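Amphoterin-induced protein 1 (Mus musculus, PDB 2XOT) promotes the growth and fasciculation of neurites and may mediate homophilic and heterophilic contacts between cells. Local coordinates at residues 113-127 and 135-149. Residues are numbered along the deposited sequence; the frame is centred on the assembly and turned at random.
Sequences ALEVLLLYNNHIVVV and MAQLQKLYLSQNQIS
Leu117 N donates to Lys140 O at 3.0 Å, and Leu117 O receives Tyr142 N at 3.0 Å, which joins consecutive leucine-rich repeats, LRR 4 and LRR 5, in the parallel sheet of the solenoid. Strands 116-118 and 140-142 diverge by only 1°, and both bonds are nearly straight, 173° at the hydrogen. Leu117 and Leu141 lie side by side on the hydrophobic-core face, CD2 of the first 3.8 Å from CD1 of the second.

Val116, Leu118, Lys140 and Tyr142 occupy the other face. Tyr142 CB sits 4.1 Å from Tyr120 CD2. With CG anti to the carbonyl carbon (chi1 -70°), the ring runs back alongside Leu118, whose CD1 meets Tyr142 CD2 at 3.9 Å; further out, Tyr142 CE2 comes 4.5 Å from Val116 CG1. Its OH ends in a hydrogen bond to Asn21 of the second subunit, in keeping with dimerisation through the LRR region.

Past the strand, Asn122 ND2 donates to Leu119 O from above the carbonyl plane, and to Leu95 O of the preceding repeat, while its OD1 accepts from Leu100 N. Asn146 holds the equivalent place one repeat later, its CG 3.7 Å from Ile124 CB. A leucine there would probably leave Leu119 O and Ile124 N without an amide beside them. Beyond it, Val127 CG2 presses on Ile148 CD1 at 3.5 Å, tighter than usual carbon contact.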
loop_
_atom_site.group_PDB
_atom_site.type_symbol
_atom_site.label_atom_id
_atom_site.label_comp_id
_atom_site.label_asym_id
_atom_site.label_seq_id
_atom_site.Cartn_x
_atom_site.Cartn_y
_atom_site.Cartn_z
ATOM N N ALA B 113 11.938 7.671 -2.018
ATOM C CA ALA B 113 10.506 7.381 -2.000
ATOM C C ALA B 113 10.173 6.150 -1.173
ATOM O O ALA B 113 9.003 5.785 -1.072
ATOM C CB ALA B 113 9.986 7.196 -3.426
ATOM N N LEU B 114 11.184 5.522 -0.571
ATOM C CA LEU B 114 10.986 4.262 0.164
ATOM C C LEU B 114 10.108 4.488 1.388
ATOM O O LEU B 114 10.327 5.443 2.160
ATOM C CB LEU B 114 12.318 3.645 0.612
ATOM C CG LEU B 114 12.209 2.149 0.965
ATOM C CD1 LEU B 114 12.114 1.324 -0.291
ATOM C CD2 LEU B 114 13.399 1.692 1.770
ATOM N N GLU B 115 9.109 3.631 1.546
ATOM C CA GLU B 115 8.200 3.728 2.668
ATOM C C GLU B 115 8.459 2.658 3.735
ATOM O O GLU B 115 8.315 2.940 4.915
ATOM C CB GLU B 115 6.760 3.663 2.174
ATOM C CG GLU B 115 6.400 4.816 1.236
ATOM C CD GLU B 115 4.952 4.734 0.766
ATOM O OE1 GLU B 115 4.445 3.614 0.569
ATOM O OE2 GLU B 115 4.307 5.794 0.609
ATOM N N VAL B 116 8.817 1.442 3.316
ATOM C CA VAL B 116 9.032 0.303 4.244
ATOM C C VAL B 116 10.397 -0.359 3.952
ATOM O O VAL B 116 10.674 -0.699 2.807
ATOM C CB VAL B 116 7.928 -0.753 4.074
ATOM C CG1 VAL B 116 8.120 -1.924 5.030
ATOM C CG2 VAL B 116 6.519 -0.136 4.238
ATOM N N LEU B 117 11.228 -0.525 4.979
ATOM C CA LEU B 117 12.528 -1.198 4.857
ATOM C C LEU B 117 12.623 -2.327 5.866
ATOM O O LEU B 117 12.558 -2.101 7.080
ATOM C CB LEU B 117 13.654 -0.200 5.102
ATOM C CG LEU B 117 15.094 -0.709 5.064
ATOM C CD1 LEU B 117 15.328 -1.569 3.801
ATOM C CD2 LEU B 117 16.049 0.455 5.125
ATOM N N LEU B 118 12.767 -3.547 5.361
ATOM C CA LEU B 118 12.845 -4.752 6.187
ATOM C C LEU B 118 14.280 -5.227 6.245
ATOM O O LEU B 118 14.879 -5.498 5.206
ATOM C CB LEU B 118 11.974 -5.845 5.571
ATOM C CG LEU B 118 10.468 -5.877 5.808
ATOM C CD1 LEU B 118 9.808 -4.553 5.654
ATOM C CD2 LEU B 118 9.796 -6.939 4.908
ATOM N N LEU B 119 14.848 -5.293 7.448
ATOM C CA LEU B 119 16.245 -5.695 7.656
ATOM C C LEU B 119 16.335 -6.677 8.809
ATOM O O LEU B 119 17.394 -6.870 9.401
ATOM C CB LEU B 119 17.132 -4.463 7.952
ATOM C CG LEU B 119 17.460 -3.540 6.774
ATOM C CD1 LEU B 119 17.923 -2.191 7.263
ATOM C CD2 LEU B 119 18.520 -4.156 5.869
ATOM N N TYR B 120 15.206 -7.269 9.161
ATOM C CA TYR B 120 15.178 -8.166 10.319
ATOM C C TYR B 120 15.867 -9.493 9.975
ATOM O O TYR B 120 15.986 -9.869 8.812
ATOM C CB TYR B 120 13.739 -8.375 10.840
ATOM C CG TYR B 120 12.796 -9.090 9.902
ATOM C CD1 TYR B 120 12.669 -10.481 9.935
ATOM C CD2 TYR B 120 11.987 -8.378 9.010
ATOM C CE1 TYR B 120 11.804 -11.132 9.093
ATOM C CE2 TYR B 120 11.120 -9.019 8.167
ATOM C CZ TYR B 120 11.027 -10.413 8.209
ATOM O OH TYR B 120 10.184 -11.088 7.367
ATOM N N ASN B 121 16.337 -10.173 10.995
ATOM C CA ASN B 121 17.027 -11.436 10.844
ATOM C C ASN B 121 18.242 -11.346 9.927
ATOM O O ASN B 121 18.334 -12.063 8.924
ATOM C CB ASN B 121 16.078 -12.537 10.385
ATOM C CG ASN B 121 16.698 -13.922 10.536
ATOM O OD1 ASN B 121 16.335 -14.863 9.834
ATOM N ND2 ASN B 121 17.653 -14.039 11.439
ATOM N N ASN B 122 19.159 -10.452 10.292
ATOM C CA ASN B 122 20.469 -10.307 9.646
ATOM C C ASN B 122 21.596 -10.403 10.706
ATOM O O ASN B 122 21.377 -10.933 11.783
ATOM C CB ASN B 122 20.509 -8.986 8.890
ATOM C CG ASN B 122 20.006 -9.115 7.479
ATOM O OD1 ASN B 122 20.709 -9.651 6.622
ATOM N ND2 ASN B 122 18.785 -8.608 7.210
ATOM N N HIS B 123 22.800 -9.924 10.412
ATOM C CA HIS B 123 23.874 -9.923 11.398
ATOM C C HIS B 123 24.287 -8.505 11.760
ATOM O O HIS B 123 25.467 -8.222 11.932
ATOM C CB HIS B 123 25.083 -10.690 10.838
ATOM C CG HIS B 123 24.778 -12.111 10.468
ATOM N ND1 HIS B 123 25.235 -12.693 9.304
ATOM C CD2 HIS B 123 24.057 -13.065 11.105
ATOM C CE1 HIS B 123 24.817 -13.947 9.245
ATOM N NE2 HIS B 123 24.081 -14.193 10.316
ATOM N N ILE B 124 23.320 -7.599 11.878
ATOM C CA ILE B 124 23.638 -6.205 12.096
ATOM C C ILE B 124 23.992 -5.959 13.560
ATOM O O ILE B 124 23.253 -6.338 14.484
ATOM C CB ILE B 124 22.497 -5.269 11.629
ATOM C CG1 ILE B 124 22.243 -5.442 10.122
ATOM C CG2 ILE B 124 22.834 -3.839 11.953
ATOM C CD1 ILE B 124 21.011 -4.706 9.626
ATOM N N VAL B 125 25.141 -5.331 13.766
ATOM C CA VAL B 125 25.630 -5.065 15.106
ATOM C C VAL B 125 25.492 -3.588 15.457
ATOM O O VAL B 125 25.216 -3.242 16.599
ATOM C CB VAL B 125 27.117 -5.534 15.276
ATOM C CG1 VAL B 125 27.734 -4.874 16.466
ATOM C CG2 VAL B 125 27.199 -7.071 15.393
ATOM N N VAL B 126 25.661 -2.725 14.479
ATOM C CA VAL B 126 25.714 -1.283 14.716
ATOM C C VAL B 126 24.939 -0.560 13.644
ATOM O O VAL B 126 25.161 -0.803 12.452
ATOM C CB VAL B 126 27.191 -0.783 14.686
ATOM C CG1 VAL B 126 27.255 0.729 14.570
ATOM C CG2 VAL B 126 27.920 -1.256 15.902
ATOM N N VAL B 127 24.027 0.322 14.068
ATOM C CA VAL B 127 23.190 1.108 13.159
ATOM C C VAL B 127 23.756 2.524 13.021
ATOM O O VAL B 127 23.762 3.283 13.987
ATOM C CB VAL B 127 21.712 1.195 13.679
ATOM C CG1 VAL B 127 20.805 1.941 12.661
ATOM C CG2 VAL B 127 21.158 -0.200 13.959
ATOM N N MET B 135 16.030 9.850 3.700
ATOM C CA MET B 135 14.887 9.005 3.416
ATOM C C MET B 135 13.643 9.710 3.957
ATOM O O MET B 135 13.136 9.393 5.042
ATOM C CB MET B 135 15.104 7.638 4.041
ATOM C CG MET B 135 16.277 6.937 3.447
ATOM S SD MET B 135 16.466 5.326 4.204
ATOM C CE MET B 135 15.251 4.444 3.237
ATOM N N ALA B 136 13.161 10.699 3.208
ATOM C CA ALA B 136 12.089 11.560 3.711
ATOM C C ALA B 136 10.754 10.838 3.831
ATOM O O ALA B 136 9.861 11.319 4.528
ATOM C CB ALA B 136 11.929 12.800 2.817
ATOM N N GLN B 137 10.590 9.711 3.145
ATOM C CA GLN B 137 9.302 9.028 3.097
ATOM C C GLN B 137 9.267 7.738 3.912
ATOM O O GLN B 137 8.279 7.041 3.857
ATOM C CB GLN B 137 8.935 8.684 1.650
ATOM C CG GLN B 137 8.881 9.894 0.731
ATOM C CD GLN B 137 7.807 10.881 1.130
ATOM O OE1 GLN B 137 6.802 10.520 1.747
ATOM N NE2 GLN B 137 8.005 12.132 0.769
ATOM N N LEU B 138 10.337 7.420 4.632
ATOM C CA LEU B 138 10.463 6.124 5.318
ATOM C C LEU B 138 9.564 6.117 6.529
ATOM O O LEU B 138 9.759 6.916 7.449
ATOM C CB LEU B 138 11.903 5.824 5.728
ATOM C CG LEU B 138 12.153 4.397 6.264
ATOM C CD1 LEU B 138 11.943 3.387 5.135
ATOM C CD2 LEU B 138 13.541 4.267 6.844
ATOM N N GLN B 139 8.574 5.210 6.505
ATOM C CA GLN B 139 7.561 5.094 7.560
ATOM C C GLN B 139 7.800 3.923 8.546
ATOM O O GLN B 139 7.500 4.036 9.740
ATOM C CB GLN B 139 6.178 4.993 6.927
ATOM C CG GLN B 139 5.786 6.239 6.148
ATOM C CD GLN B 139 4.406 6.148 5.508
ATOM O OE1 GLN B 139 3.711 5.157 5.663
ATOM N NE2 GLN B 139 3.997 7.212 4.795
ATOM N N LYS B 140 8.352 2.821 8.058
ATOM C CA LYS B 140 8.522 1.603 8.868
ATOM C C LYS B 140 9.919 1.001 8.662
ATOM O O LYS B 140 10.294 0.699 7.540
ATOM C CB LYS B 140 7.484 0.540 8.478
ATOM C CG LYS B 140 6.015 0.966 8.616
ATOM C CD LYS B 140 5.094 -0.026 7.943
ATOM C CE LYS B 140 3.655 0.450 7.936
ATOM N NZ LYS B 140 2.745 -0.655 7.430
ATOM N N LEU B 141 10.664 0.815 9.740
ATOM C CA LEU B 141 11.981 0.182 9.684
ATOM C C LEU B 141 12.062 -1.004 10.648
ATOM O O LEU B 141 12.048 -0.830 11.878
ATOM C CB LEU B 141 13.060 1.205 10.020
ATOM C CG LEU B 141 14.527 0.789 10.101
ATOM C CD1 LEU B 141 15.028 0.155 8.768
ATOM C CD2 LEU B 141 15.375 2.029 10.529
ATOM N N TYR B 142 12.199 -2.203 10.079
ATOM C CA TYR B 142 12.198 -3.449 10.857
ATOM C C TYR B 142 13.633 -3.972 10.978
ATOM O O TYR B 142 14.247 -4.322 9.987
ATOM C CB TYR B 142 11.339 -4.503 10.181
ATOM C CG TYR B 142 9.822 -4.268 10.198
ATOM C CD1 TYR B 142 9.006 -4.953 11.091
ATOM C CD2 TYR B 142 9.211 -3.416 9.295
ATOM C CE1 TYR B 142 7.631 -4.777 11.095
ATOM C CE2 TYR B 142 7.816 -3.234 9.286
ATOM C CZ TYR B 142 7.048 -3.895 10.206
ATOM O OH TYR B 142 5.680 -3.749 10.219
ATOM N N LEU B 143 14.131 -4.018 12.207
ATOM C CA LEU B 143 15.504 -4.364 12.533
ATOM C C LEU B 143 15.570 -5.448 13.603
ATOM O O LEU B 143 16.619 -5.656 14.231
ATOM C CB LEU B 143 16.235 -3.098 13.007
ATOM C CG LEU B 143 16.789 -2.204 11.888
ATOM C CD1 LEU B 143 17.041 -0.764 12.390
ATOM C CD2 LEU B 143 18.090 -2.834 11.307
ATOM N N SER B 144 14.469 -6.156 13.806
ATOM C CA SER B 144 14.425 -7.217 14.819
ATOM C C SER B 144 15.326 -8.379 14.416
ATOM O O SER B 144 15.699 -8.502 13.260
ATOM C CB SER B 144 12.999 -7.716 15.017
ATOM O OG SER B 144 12.567 -8.387 13.852
ATOM N N GLN B 145 15.663 -9.221 15.384
ATOM C CA GLN B 145 16.579 -10.357 15.208
ATOM C C GLN B 145 17.875 -9.944 14.546
ATOM O O GLN B 145 18.277 -10.525 13.536
ATOM C CB GLN B 145 15.937 -11.513 14.431
ATOM C CG GLN B 145 14.402 -11.497 14.338
ATOM C CD GLN B 145 13.751 -12.210 15.451
ATOM O OE1 GLN B 145 14.361 -13.076 16.058
ATOM N NE2 GLN B 145 12.489 -11.867 15.735
ATOM N N ASN B 146 18.523 -8.927 15.110
ATOM C CA ASN B 146 19.920 -8.618 14.804
ATOM C C ASN B 146 20.747 -8.690 16.105
ATOM O O ASN B 146 20.292 -9.275 17.068
ATOM C CB ASN B 146 20.009 -7.262 14.111
ATOM C CG ASN B 146 19.552 -7.326 12.672
ATOM O OD1 ASN B 146 18.423 -6.938 12.330
ATOM N ND2 ASN B 146 20.432 -7.808 11.813
ATOM N N GLN B 147 21.963 -8.146 16.143
ATOM C CA GLN B 147 22.771 -8.170 17.366
ATOM C C GLN B 147 23.072 -6.743 17.834
ATOM O O GLN B 147 24.180 -6.448 18.287
ATOM C CB GLN B 147 24.085 -8.923 17.120
ATOM C CG GLN B 147 23.912 -10.370 16.673
ATOM C CD GLN B 147 23.538 -11.292 17.825
ATOM O OE1 GLN B 147 22.380 -11.697 17.956
ATOM N NE2 GLN B 147 24.511 -11.614 18.680
ATOM N N ILE B 148 22.069 -5.875 17.736
ATOM C CA ILE B 148 22.217 -4.461 18.035
ATOM C C ILE B 148 22.223 -4.227 19.548
ATOM O O ILE B 148 21.311 -4.654 20.229
ATOM C CB ILE B 148 21.091 -3.620 17.357
ATOM C CG1 ILE B 148 21.067 -3.864 15.832
ATOM C CG2 ILE B 148 21.275 -2.139 17.648
ATOM C CD1 ILE B 148 19.870 -3.249 15.094
ATOM N N SER B 149 23.258 -3.534 20.044
ATOM C CA SER B 149 23.460 -3.266 21.482
ATOM C C SER B 149 23.285 -1.787 21.868
ATOM O O SER B 149 22.966 -1.494 23.042
ATOM C CB SER B 149 24.838 -3.793 21.948
ATOM O OG SER B 149 25.888 -2.963 21.465
HETATM O O HOH W 1 12.484 7.396 2.076
HETATM O O HOH W 2 24.982 -1.646 18.397
#